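Local coordinates for gamma-glutamyltransferase 1 Threonine peptidase. MEROPS family T03 (Pseudomonas nitroreducens, PDB 7D9E), which catalyses the transfer of gamma-glutamyl groups from donors such as glutathione to amino acids or to water, at the interface of chains A and B. Sequence-based numbering; all coordinates share one arbitrary frame. Chains: chain A, Gamma-glutamyltransferase 1 Threonine peptidase. MEROPS family T03; chain B, Gamma-glutamyltransferase 1 Threonine peptidase. MEROPS family T03.

Contact 1: the interface of chains A and B. Residues chain A 257-261, 263; chain B 79-81, 109.
Main-chain pairing sets the register at this edge between the two subunits of gamma-glutamyltranspeptidase: strand 260-264 of chain A runs antiparallel to strand 77-81 of chain B. A:Thr261 N gives a nearly straight bond (175° at H) to B:Thr80 O at 2.9 Å, and B:Thr80 N returns one to A:Thr261 O at 2.8 Å. Charged and polar groups close the end of the ladder. B:Arg81, CG anti to its backbone N (chi1 -169°) and extended as far as NE, brings NH1 to the turn before the A strand. There NH1 meets a lone pair of the main-chain A:Gln258 O at 2.9 Å, and also the amide oxygen A:Asn260 OD1 at 3.0 Å, approached from above the carbonyl plane; both acceptors lie in the guanidinium plane. An alanine here removes both NH1 bonds and the NH2 link through water 2, and would probably loosen the turn at A:Gln258 and leave A:Asn260 less firmly oriented. Aromatic packing adjoins this: the A:Trp257 six-membered ring stands edge-to-face against B:Tyr109, planes 75° apart, with CZ2 over the tyrosine face 3.8 Å from CD2. Water 1 bridges A:Asn260 OD1 (2.8 Å) and the phenol oxygen B:Tyr109 OH (2.7 Å).

Contact 2: the interface of chains A and B. Residues chain A 33-37, 40, 68; chain B 2-4, 166, 168, 180-181, 186-188.
Two backbone hydrogen bonds pair A:Ala34, in strand 30-34, with B:Val188, in strand 188-192, so that an antiparallel bridge joins the subunits. A:Ala34 N reaches B:Val188 O at 2.9 Å, nearly straight at the hydrogen (173°), while the return bond from B:Val188 N enters in the plane of the A:Ala34 carbonyl. Apolar packing flanks the bridge. The B:Val188 branches divide the start of helix 37-48 between them: CG2 lies 3.7 Å from A:Gln37 CA, and CG1 faces the A:Ala40 methyl. A:Ala33 CB rests against B:Gln168 CB of strand 168-173, and the A:Pro35 ring crosses B:Thr2 of strand 2-7. A cation-pi contact covers A:Tyr68. B:Arg186 leaves its backbone in the crowded position (chi1 68°), then runs extended to set NH2 over the ring face, 3.7 Å from the centroid; guanidinium and ring are nearly parallel, 13° apart. This would probably favour the positive charge of the arginine. Water 4 joins B:Arg186 NE and NH2 to A:Asp36 OD2, so any charge on A:Asp36 is probably balanced through the water rather than by direct contact. Bridge and waters are likely to hold the start of strand 2-7, next to the nucleophile B:Thr1, against chain A. The phenol A:Tyr68 OH and the carboxylate oxygen B:Asp166 OD2 share waters 3 and 5; water 3 also contacts A:Pro35 O, and water 5 sits 2.8 Å from the hydroxyl B:Thr2 OG1.

Contact 3: the interface of chains A and B. Residues chain A 79, 94, 265, 267-271, 314; chain B 70-75, 98.
The A:Arg94 guanidinium carries B:Ser72 CB on one face, 3.4 Å above its plane, and turns an edge to the B:Met70 carbonyl. There NE and NH2 grip the same oxygen side-on, NE at 2.9 Å from B:Met70 O, both donors standing above the carbonyl plane. The A:Arg314 guanidinium has B:Leu71 CD2 on a face and water 6 at its edge, the water passing on to B:Leu71 O. A:Arg314 NH2 also hydrogen-bonds the hydroxyl B:Ser73 OG at 3.0 Å. B:Phe98 crosses this arginine obliquely, with CE2 3.4 Å from A:Ser270 OG. That hydroxyl, in the crowded position (chi1 64°), uses a lone pair of B:Ser72 O at 2.8 Å; A:Ser270 N holds the same oxygen along an almost straight line (176° at H). A:Arg314 NE donates to A:Ser270 OG, tilted from the guanidinium plane, and is likely to steer its hydroxyl proton toward B:Ser72 O. B:Ser72 N completes a parallel bridge by donating to A:Pro268 O. A:Ser269 OG, anti to its backbone N, makes a 2.6 Å bond to B:Met74 O and accepts from A:Gly271 N at the start of helix 271-284. B:Ser72 OG, anti to its backbone N, accepts from B:Met74 N beside A:Phe79 CE2. Chain A thus braces the B segment whose B:Ser72 and B:Ser73 bind glutamate and which lines the pocket holding DON, a glutamine analogue and inhibitor; this is likely to keep that pocket in shape.

Contact 1: the interface of chains A and B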
loop_
_atom_site.group_PDB
_atom_site.type_symbol
_atom_site.label_atom_id
_atom_site.label_comp_id
_atom_site.label_asym_id
_atom_site.label_seq_id
_atom_site.Cartn_x
_atom_site.Cartn_y
_atom_site.Cartn_z
ATOM N N TRP A 257 8.610 -18.556 9.868
ATOM C CA TRP A 257 7.850 -19.799 9.795
ATOM C C TRP A 257 8.535 -20.713 8.787
ATOM O O TRP A 257 9.058 -20.241 7.775
ATOM C CB TRP A 257 6.392 -19.524 9.374
ATOM C CG TRP A 257 6.150 -19.416 7.914
ATOM C CD1 TRP A 257 5.526 -20.349 7.140
ATOM C CD2 TRP A 257 6.538 -18.361 7.026
ATOM N NE1 TRP A 257 5.489 -19.935 5.846
ATOM C CE2 TRP A 257 6.103 -18.720 5.740
ATOM C CE3 TRP A 257 7.192 -17.139 7.195
ATOM C CZ2 TRP A 257 6.317 -17.914 4.623
ATOM C CZ3 TRP A 257 7.414 -16.346 6.090
ATOM C CH2 TRP A 257 6.971 -16.735 4.814
ATOM N N GLN A 258 8.561 -22.009 9.103
ATOM C CA GLN A 258 9.073 -23.038 8.186
ATOM C C GLN A 258 10.470 -22.702 7.654
ATOM O O GLN A 258 10.817 -23.039 6.516
ATOM C CB GLN A 258 8.097 -23.300 7.031
ATOM C CG GLN A 258 6.743 -23.864 7.463
ATOM C CD GLN A 258 6.854 -25.244 8.088
ATOM N N GLY A 259 11.296 -22.058 8.475
ATOM C CA GLY A 259 12.642 -21.704 8.079
ATOM C C GLY A 259 12.764 -20.438 7.261
ATOM O O GLY A 259 13.885 -20.059 6.902
ATOM N N ASN A 260 11.655 -19.790 6.933
ATOM C CA ASN A 260 11.653 -18.529 6.206
ATOM C C ASN A 260 11.499 -17.365 7.172
ATOM O O ASN A 260 10.924 -17.509 8.252
ATOM C CB ASN A 260 10.488 -18.479 5.223
ATOM C CG ASN A 260 10.404 -19.688 4.365
ATOM O OD1 ASN A 260 11.255 -19.902 3.499
ATOM N ND2 ASN A 260 9.408 -20.533 4.629
ATOM N N THR A 261 12.019 -16.209 6.770
ATOM C CA THR A 261 11.887 -14.988 7.550
ATOM C C THR A 261 11.249 -13.923 6.671
ATOM O O THR A 261 11.836 -13.526 5.658
ATOM C CB THR A 261 13.243 -14.500 8.062
ATOM O OG1 THR A 261 13.830 -15.535 8.860
ATOM C CG2 THR A 261 13.057 -13.227 8.882
ATOM N N TYR A 263 10.019 -10.095 6.341
ATOM C CA TYR A 263 10.155 -8.740 6.836
ATOM C C TYR A 263 9.077 -7.904 6.177
ATOM O O TYR A 263 8.914 -7.935 4.948
ATOM C CB TYR A 263 11.514 -8.178 6.450
ATOM C CG TYR A 263 12.634 -8.869 7.156
ATOM C CD1 TYR A 263 12.858 -8.681 8.519
ATOM C CD2 TYR A 263 13.472 -9.737 6.473
ATOM C CE1 TYR A 263 13.898 -9.315 9.166
ATOM C CE2 TYR A 263 14.506 -10.392 7.114
ATOM C CZ TYR A 263 14.718 -10.183 8.458
ATOM O OH TYR A 263 15.760 -10.827 9.095
ATOM N N VAL B 79 10.608 -11.705 1.782
ATOM C CA VAL B 79 10.878 -12.974 2.435
ATOM C C VAL B 79 12.323 -13.349 2.162
ATOM O O VAL B 79 12.812 -13.209 1.029
ATOM C CB VAL B 79 9.950 -14.108 1.950
ATOM C CG1 VAL B 79 10.155 -15.343 2.807
ATOM C CG2 VAL B 79 8.517 -13.654 1.975
ATOM N N THR B 80 13.001 -13.848 3.183
ATOM C CA THR B 80 14.367 -14.332 3.071
ATOM C C THR B 80 14.447 -15.761 3.591
ATOM O O THR B 80 13.570 -16.237 4.321
ATOM C CB THR B 80 15.331 -13.428 3.858
ATOM O OG1 THR B 80 15.109 -13.594 5.262
ATOM C CG2 THR B 80 15.127 -11.988 3.480
ATOM N N ARG B 81 15.522 -16.444 3.202
ATOM C CA ARG B 81 15.865 -17.750 3.745
ATOM C C ARG B 81 17.385 -17.819 3.758
ATOM O O ARG B 81 18.021 -17.555 2.735
ATOM C CB ARG B 81 15.265 -18.866 2.885
ATOM C CG ARG B 81 15.340 -20.236 3.507
ATOM C CD ARG B 81 14.632 -21.279 2.659
ATOM N NE ARG B 81 14.718 -22.565 3.331
ATOM C CZ ARG B 81 13.810 -23.049 4.173
ATOM N NH1 ARG B 81 12.702 -22.386 4.440
ATOM N NH2 ARG B 81 14.019 -24.227 4.746
ATOM N N TYR B 109 3.997 -21.013 -0.630
ATOM C CA TYR B 109 4.668 -21.796 0.405
ATOM C C TYR B 109 3.899 -23.015 0.879
ATOM O O TYR B 109 4.516 -23.957 1.395
ATOM C CB TYR B 109 5.027 -20.898 1.604
ATOM C CG TYR B 109 6.145 -19.961 1.275
ATOM C CD1 TYR B 109 7.454 -20.399 1.358
ATOM C CD2 TYR B 109 5.918 -18.662 0.883
ATOM C CE1 TYR B 109 8.510 -19.570 1.049
ATOM C CE2 TYR B 109 6.965 -17.826 0.546
ATOM C CZ TYR B 109 8.255 -18.273 0.644
ATOM O OH TYR B 109 9.331 -17.498 0.329
HETATM O O HOH W 1 11.699 -18.501 1.171
HETATM O O HOH W 2 12.319 -25.855 6.499
#

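Contact 2: the interface of chains A and B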
loop_
_atom_site.group_PDB
_atom_site.type_symbol
_atom_site.label_atom_id
_atom_site.label_comp_id
_atom_site.label_asym_id
_atom_site.label_seq_id
_atom_site.Cartn_x
_atom_site.Cartn_y
_atom_site.Cartn_z
ATOM N N ALA A 33 9.602 -5.818 -10.890
ATOM C CA ALA A 33 8.171 -6.011 -11.140
ATOM C C ALA A 33 7.511 -4.678 -10.832
ATOM O O ALA A 33 7.467 -4.238 -9.675
ATOM C CB ALA A 33 7.605 -7.153 -10.298
ATOM N N ALA A 34 7.050 -3.998 -11.862
ATOM C CA ALA A 34 6.498 -2.666 -11.732
ATOM C C ALA A 34 5.055 -2.645 -12.197
ATOM O O ALA A 34 4.636 -3.474 -13.009
ATOM C CB ALA A 34 7.320 -1.660 -12.554
ATOM N N PRO A 35 4.269 -1.679 -11.720
ATOM C CA PRO A 35 2.843 -1.661 -12.088
ATOM C C PRO A 35 2.555 -1.109 -13.459
ATOM O O PRO A 35 1.393 -1.173 -13.891
ATOM C CB PRO A 35 2.216 -0.791 -11.005
ATOM C CG PRO A 35 3.316 0.179 -10.641
ATOM C CD PRO A 35 4.577 -0.689 -10.670
ATOM N N ASP A 36 3.556 -0.592 -14.172
ATOM C CA ASP A 36 3.384 -0.282 -15.583
ATOM C C ASP A 36 4.708 -0.436 -16.315
ATOM O O ASP A 36 5.758 -0.676 -15.709
ATOM C CB ASP A 36 2.717 1.082 -15.833
ATOM C CG ASP A 36 3.623 2.287 -15.563
ATOM O OD1 ASP A 36 4.870 2.140 -15.495
ATOM O OD2 ASP A 36 3.077 3.413 -15.467
ATOM N N GLN A 37 4.631 -0.310 -17.638
ATOM C CA GLN A 37 5.782 -0.564 -18.496
ATOM C C GLN A 37 6.873 0.481 -18.313
ATOM O O GLN A 37 8.046 0.201 -18.567
ATOM C CB GLN A 37 5.356 -0.580 -19.961
ATOM C CG GLN A 37 4.752 0.748 -20.412
ATOM C CD GLN A 37 4.349 0.750 -21.859
ATOM O OE1 GLN A 37 3.190 1.015 -22.189
ATOM N NE2 GLN A 37 5.305 0.526 -22.738
ATOM N N ALA A 40 8.936 -0.186 -15.119
ATOM C CA ALA A 40 9.779 -1.342 -15.402
ATOM C C ALA A 40 10.978 -0.952 -16.256
ATOM O O ALA A 40 12.118 -1.333 -15.952
ATOM C CB ALA A 40 8.961 -2.436 -16.089
ATOM N N TYR A 68 1.716 7.103 -13.408
ATOM C CA TYR A 68 0.687 6.263 -12.816
ATOM C C TYR A 68 0.093 7.261 -11.756
ATOM O O TYR A 68 0.050 6.944 -10.563
ATOM C CB TYR A 68 1.344 5.143 -12.084
ATOM C CG TYR A 68 0.525 3.891 -11.826
ATOM C CD1 TYR A 68 0.504 2.912 -12.794
ATOM C CD2 TYR A 68 -0.362 3.767 -10.792
ATOM C CE1 TYR A 68 -0.203 1.751 -12.639
ATOM C CE2 TYR A 68 -1.137 2.606 -10.649
ATOM C CZ TYR A 68 -1.046 1.613 -11.594
ATOM O OH TYR A 68 -1.788 0.450 -11.526
ATOM N N THR B 2 -0.091 1.940 -5.229
ATOM C CA THR B 2 0.576 1.023 -6.149
ATOM C C THR B 2 1.816 0.489 -5.451
ATOM O O THR B 2 2.234 0.999 -4.411
ATOM C CB THR B 2 0.886 1.683 -7.490
ATOM O OG1 THR B 2 1.259 0.683 -8.432
ATOM C CG2 THR B 2 1.999 2.720 -7.401
ATOM N N HIS B 3 2.383 -0.567 -6.022
ATOM C CA HIS B 3 3.518 -1.237 -5.436
ATOM C C HIS B 3 4.500 -1.595 -6.540
ATOM O O HIS B 3 4.096 -2.009 -7.627
ATOM C CB HIS B 3 3.079 -2.557 -4.744
ATOM C CG HIS B 3 4.221 -3.263 -4.104
ATOM N ND1 HIS B 3 4.711 -2.903 -2.870
ATOM C CD2 HIS B 3 5.020 -4.258 -4.557
ATOM C CE1 HIS B 3 5.779 -3.630 -2.595
ATOM N NE2 HIS B 3 5.981 -4.467 -3.605
ATOM N N PHE B 4 5.794 -1.535 -6.228
ATOM C CA PHE B 4 6.808 -2.130 -7.094
ATOM C C PHE B 4 7.850 -2.846 -6.249
ATOM O O PHE B 4 8.065 -2.539 -5.067
ATOM C CB PHE B 4 7.448 -1.105 -8.048
ATOM C CG PHE B 4 8.178 0.020 -7.384
ATOM C CD1 PHE B 4 9.506 -0.118 -6.986
ATOM C CD2 PHE B 4 7.568 1.237 -7.199
ATOM C CE1 PHE B 4 10.189 0.921 -6.412
ATOM C CE2 PHE B 4 8.248 2.289 -6.602
ATOM C CZ PHE B 4 9.546 2.130 -6.214
ATOM N N ASP B 166 -3.047 -5.972 -6.943
ATOM C CA ASP B 166 -2.182 -5.837 -8.115
ATOM C C ASP B 166 -0.780 -6.217 -7.630
ATOM O O ASP B 166 0.108 -5.370 -7.460
ATOM C CB ASP B 166 -2.289 -4.460 -8.743
ATOM C CG ASP B 166 -1.565 -4.363 -10.074
ATOM O OD1 ASP B 166 -1.230 -5.405 -10.672
ATOM O OD2 ASP B 166 -1.393 -3.231 -10.557
ATOM N N GLN B 168 2.917 -7.288 -7.379
ATOM C CA GLN B 168 4.123 -7.212 -8.187
ATOM C C GLN B 168 5.190 -7.940 -7.388
ATOM O O GLN B 168 5.525 -7.512 -6.281
ATOM C CB GLN B 168 4.540 -5.772 -8.456
ATOM C CG GLN B 168 3.476 -4.945 -9.141
ATOM C CD GLN B 168 3.100 -5.483 -10.488
ATOM O OE1 GLN B 168 3.932 -6.066 -11.188
ATOM N NE2 GLN B 168 1.871 -5.238 -10.881
ATOM N N ALA B 180 6.681 -11.708 -11.515
ATOM C CA ALA B 180 5.269 -11.888 -11.807
ATOM C C ALA B 180 4.569 -10.556 -11.583
ATOM O O ALA B 180 4.718 -9.932 -10.521
ATOM C CB ALA B 180 4.629 -12.954 -10.910
ATOM N N SER B 181 3.795 -10.152 -12.591
ATOM C CA SER B 181 2.921 -8.987 -12.556
ATOM C C SER B 181 1.479 -9.468 -12.625
ATOM O O SER B 181 1.110 -10.265 -13.497
ATOM C CB SER B 181 3.213 -8.059 -13.732
ATOM O OG SER B 181 4.559 -7.610 -13.671
ATOM N N ARG B 186 -1.756 -3.756 -15.211
ATOM C CA ARG B 186 -0.997 -3.514 -16.432
ATOM C C ARG B 186 0.504 -3.540 -16.164
ATOM O O ARG B 186 1.302 -2.979 -16.923
ATOM C CB ARG B 186 -1.443 -2.200 -17.074
ATOM C CG ARG B 186 -1.079 -0.942 -16.281
ATOM C CD ARG B 186 -1.612 0.261 -17.025
ATOM N NE ARG B 186 -1.394 1.558 -16.383
ATOM C CZ ARG B 186 -2.154 2.096 -15.428
ATOM N NH1 ARG B 186 -3.182 1.450 -14.922
ATOM N NH2 ARG B 186 -1.845 3.297 -14.976
ATOM N N GLY B 187 0.890 -4.250 -15.120
ATOM C CA GLY B 187 2.274 -4.315 -14.723
ATOM C C GLY B 187 3.141 -5.087 -15.697
ATOM O O GLY B 187 2.685 -5.907 -16.499
ATOM N N VAL B 188 4.443 -4.813 -15.595
ATOM C CA VAL B 188 5.470 -5.435 -16.416
ATOM C C VAL B 188 6.614 -5.820 -15.498
ATOM O O VAL B 188 6.991 -5.060 -14.603
ATOM C CB VAL B 188 5.975 -4.470 -17.511
ATOM C CG1 VAL B 188 7.152 -5.042 -18.264
ATOM C CG2 VAL B 188 4.838 -4.090 -18.447
HETATM O O HOH W 3 -0.943 -1.959 -12.840
HETATM O O HOH W 4 0.679 3.992 -16.523
HETATM O O HOH W 5 -0.988 -0.830 -8.963
#

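Contact 3: the interface of chains A and B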
loop_
_atom_site.group_PDB
_atom_site.type_symbol
_atom_site.label_atom_id
_atom_site.label_comp_id
_atom_site.label_asym_id
_atom_site.label_seq_id
_atom_site.Cartn_x
_atom_site.Cartn_y
_atom_site.Cartn_z
ATOM N N PHE A 79 5.583 3.481 2.245
ATOM C CA PHE A 79 6.467 2.677 3.070
ATOM C C PHE A 79 7.427 1.944 2.142
ATOM O O PHE A 79 7.029 1.451 1.081
ATOM C CB PHE A 79 5.716 1.593 3.826
ATOM C CG PHE A 79 4.692 2.084 4.814
ATOM C CD1 PHE A 79 4.986 3.066 5.720
ATOM C CD2 PHE A 79 3.439 1.503 4.850
ATOM C CE1 PHE A 79 4.032 3.501 6.637
ATOM C CE2 PHE A 79 2.485 1.920 5.772
ATOM C CZ PHE A 79 2.797 2.931 6.674
ATOM N N ARG A 94 5.000 7.857 5.552
ATOM C CA ARG A 94 3.566 8.061 5.624
ATOM C C ARG A 94 3.255 9.515 5.951
ATOM O O ARG A 94 3.994 10.184 6.678
ATOM C CB ARG A 94 3.036 7.157 6.748
ATOM C CG ARG A 94 1.537 7.147 7.036
ATOM C CD ARG A 94 0.722 6.623 5.929
ATOM N NE ARG A 94 -0.572 6.099 6.412
ATOM C CZ ARG A 94 -1.511 5.642 5.597
ATOM N NH1 ARG A 94 -1.284 5.649 4.307
ATOM N NH2 ARG A 94 -2.674 5.208 6.069
ATOM N N ALA A 265 5.885 -4.473 7.023
ATOM C CA ALA A 265 5.690 -3.146 7.588
ATOM C C ALA A 265 5.214 -3.230 9.027
ATOM O O ALA A 265 4.194 -3.865 9.296
ATOM C CB ALA A 265 4.646 -2.403 6.753
ATOM N N LEU A 267 3.957 -1.001 12.621
ATOM C CA LEU A 267 3.140 0.177 12.840
ATOM C C LEU A 267 3.891 1.410 12.348
ATOM O O LEU A 267 5.105 1.517 12.553
ATOM C CB LEU A 267 2.824 0.314 14.329
ATOM C CG LEU A 267 1.809 -0.685 14.881
ATOM C CD1 LEU A 267 1.723 -0.529 16.382
ATOM C CD2 LEU A 267 0.439 -0.487 14.253
ATOM N N PRO A 268 3.208 2.366 11.707
ATOM C CA PRO A 268 1.761 2.544 11.587
ATOM C C PRO A 268 1.046 1.726 10.519
ATOM O O PRO A 268 -0.134 1.992 10.269
ATOM C CB PRO A 268 1.646 4.039 11.272
ATOM C CG PRO A 268 2.838 4.297 10.443
ATOM C CD PRO A 268 3.943 3.504 11.110
ATOM N N SER A 269 1.710 0.749 9.912
ATOM C CA SER A 269 0.989 -0.269 9.164
ATOM C C SER A 269 0.423 -1.304 10.116
ATOM O O SER A 269 1.108 -1.766 11.039
ATOM C CB SER A 269 1.869 -0.975 8.142
ATOM O OG SER A 269 1.022 -1.866 7.405
ATOM N N SER A 270 -0.826 -1.684 9.874
ATOM C CA SER A 270 -1.454 -2.823 10.522
ATOM C C SER A 270 -1.063 -4.141 9.864
ATOM O O SER A 270 -1.375 -5.196 10.419
ATOM C CB SER A 270 -2.978 -2.662 10.460
ATOM O OG SER A 270 -3.464 -2.685 9.114
ATOM N N GLY A 271 -0.344 -4.096 8.739
ATOM C CA GLY A 271 -0.097 -5.311 7.980
ATOM C C GLY A 271 0.892 -6.250 8.638
ATOM O O GLY A 271 0.775 -7.479 8.504
ATOM N N ARG A 314 -7.230 -5.274 14.992
ATOM C CA ARG A 314 -6.827 -4.091 14.228
ATOM C C ARG A 314 -7.655 -2.872 14.613
ATOM O O ARG A 314 -7.102 -1.780 14.840
ATOM C CB ARG A 314 -6.982 -4.404 12.733
ATOM C CG ARG A 314 -6.589 -3.260 11.800
ATOM C CD ARG A 314 -6.885 -3.616 10.324
ATOM N NE ARG A 314 -6.255 -2.659 9.418
ATOM C CZ ARG A 314 -6.709 -1.425 9.168
ATOM N NH1 ARG A 314 -7.820 -0.964 9.737
ATOM N NH2 ARG A 314 -6.035 -0.625 8.353
ATOM N N MET B 70 -1.671 8.208 10.137
ATOM C CA MET B 70 -2.885 7.414 10.066
ATOM C C MET B 70 -2.593 5.957 9.769
ATOM O O MET B 70 -1.687 5.622 9.002
ATOM C CB MET B 70 -3.849 8.145 9.121
ATOM C CG MET B 70 -3.521 8.263 7.640
ATOM S SD MET B 70 -2.097 9.361 7.285
ATOM C CE MET B 70 -2.665 10.997 7.715
ATOM N N LEU B 71 -3.310 5.079 10.468
ATOM C CA LEU B 71 -3.113 3.638 10.304
ATOM C C LEU B 71 -3.258 3.238 8.842
ATOM O O LEU B 71 -4.148 3.704 8.139
ATOM C CB LEU B 71 -4.139 2.875 11.143
ATOM C CG LEU B 71 -3.943 1.355 11.235
ATOM C CD1 LEU B 71 -2.703 1.026 12.030
ATOM C CD2 LEU B 71 -5.152 0.700 11.861
ATOM N N SER B 72 -2.386 2.348 8.395
ATOM C CA SER B 72 -2.372 1.882 7.017
ATOM C C SER B 72 -2.546 0.375 6.988
ATOM O O SER B 72 -2.392 -0.312 8.003
ATOM C CB SER B 72 -1.045 2.265 6.384
ATOM O OG SER B 72 -0.982 1.891 5.026
ATOM N N SER B 73 -2.878 -0.121 5.800
ATOM C CA SER B 73 -2.807 -1.546 5.517
ATOM C C SER B 73 -1.655 -1.892 4.595
ATOM O O SER B 73 -1.470 -3.069 4.276
ATOM C CB SER B 73 -4.115 -2.027 4.888
ATOM O OG SER B 73 -5.231 -1.787 5.753
ATOM N N MET B 74 -0.890 -0.911 4.138
ATOM C CA MET B 74 0.150 -1.158 3.127
ATOM C C MET B 74 1.243 -2.014 3.767
ATOM O O MET B 74 1.660 -1.778 4.905
ATOM C CB MET B 74 0.695 0.202 2.736
ATOM C CG MET B 74 -0.189 0.935 1.719
ATOM S SD MET B 74 0.513 2.445 1.038
ATOM C CE MET B 74 0.916 3.408 2.451
ATOM N N SER B 75 1.699 -3.033 3.032
ATOM C CA SER B 75 2.510 -4.095 3.619
ATOM C C SER B 75 3.616 -4.549 2.676
ATOM O O SER B 75 3.704 -5.726 2.326
ATOM C CB SER B 75 1.614 -5.278 3.977
ATOM O OG SER B 75 0.576 -4.902 4.874
ATOM N N PHE B 98 -3.109 -6.863 3.054
ATOM C CA PHE B 98 -2.405 -7.915 3.778
ATOM C C PHE B 98 -3.114 -9.252 3.640
ATOM O O PHE B 98 -2.453 -10.295 3.694
ATOM C CB PHE B 98 -2.107 -7.506 5.213
ATOM C CG PHE B 98 -3.279 -7.007 5.992
ATOM C CD1 PHE B 98 -4.185 -7.895 6.536
ATOM C CD2 PHE B 98 -3.435 -5.643 6.218
ATOM C CE1 PHE B 98 -5.265 -7.436 7.274
ATOM C CE2 PHE B 98 -4.503 -5.169 6.981
ATOM C CZ PHE B 98 -5.414 -6.079 7.506
HETATM O O HOH W 6 -6.628 2.241 8.021
#

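The three contacts form a triangle: the C-alpha centre of contact 3 lies about 20 Å from those of contacts 1 and 2, which are themselves about 24 Å apart. No residue is common to any two. Contacts 1 and 3 nevertheless share helix 97-109 of chain B, which gives B:Tyr109 at its end to contact 1 and B:Phe98 near its start to contact 3. Strands pair across the chains in contacts 1 and 2. Contact 2 is centred about 10 Å from the nucleophile B:Thr1, while contact 3 includes glutamate-binding serines, so the subunits are knitted together around the catalytic centre as well as farther out.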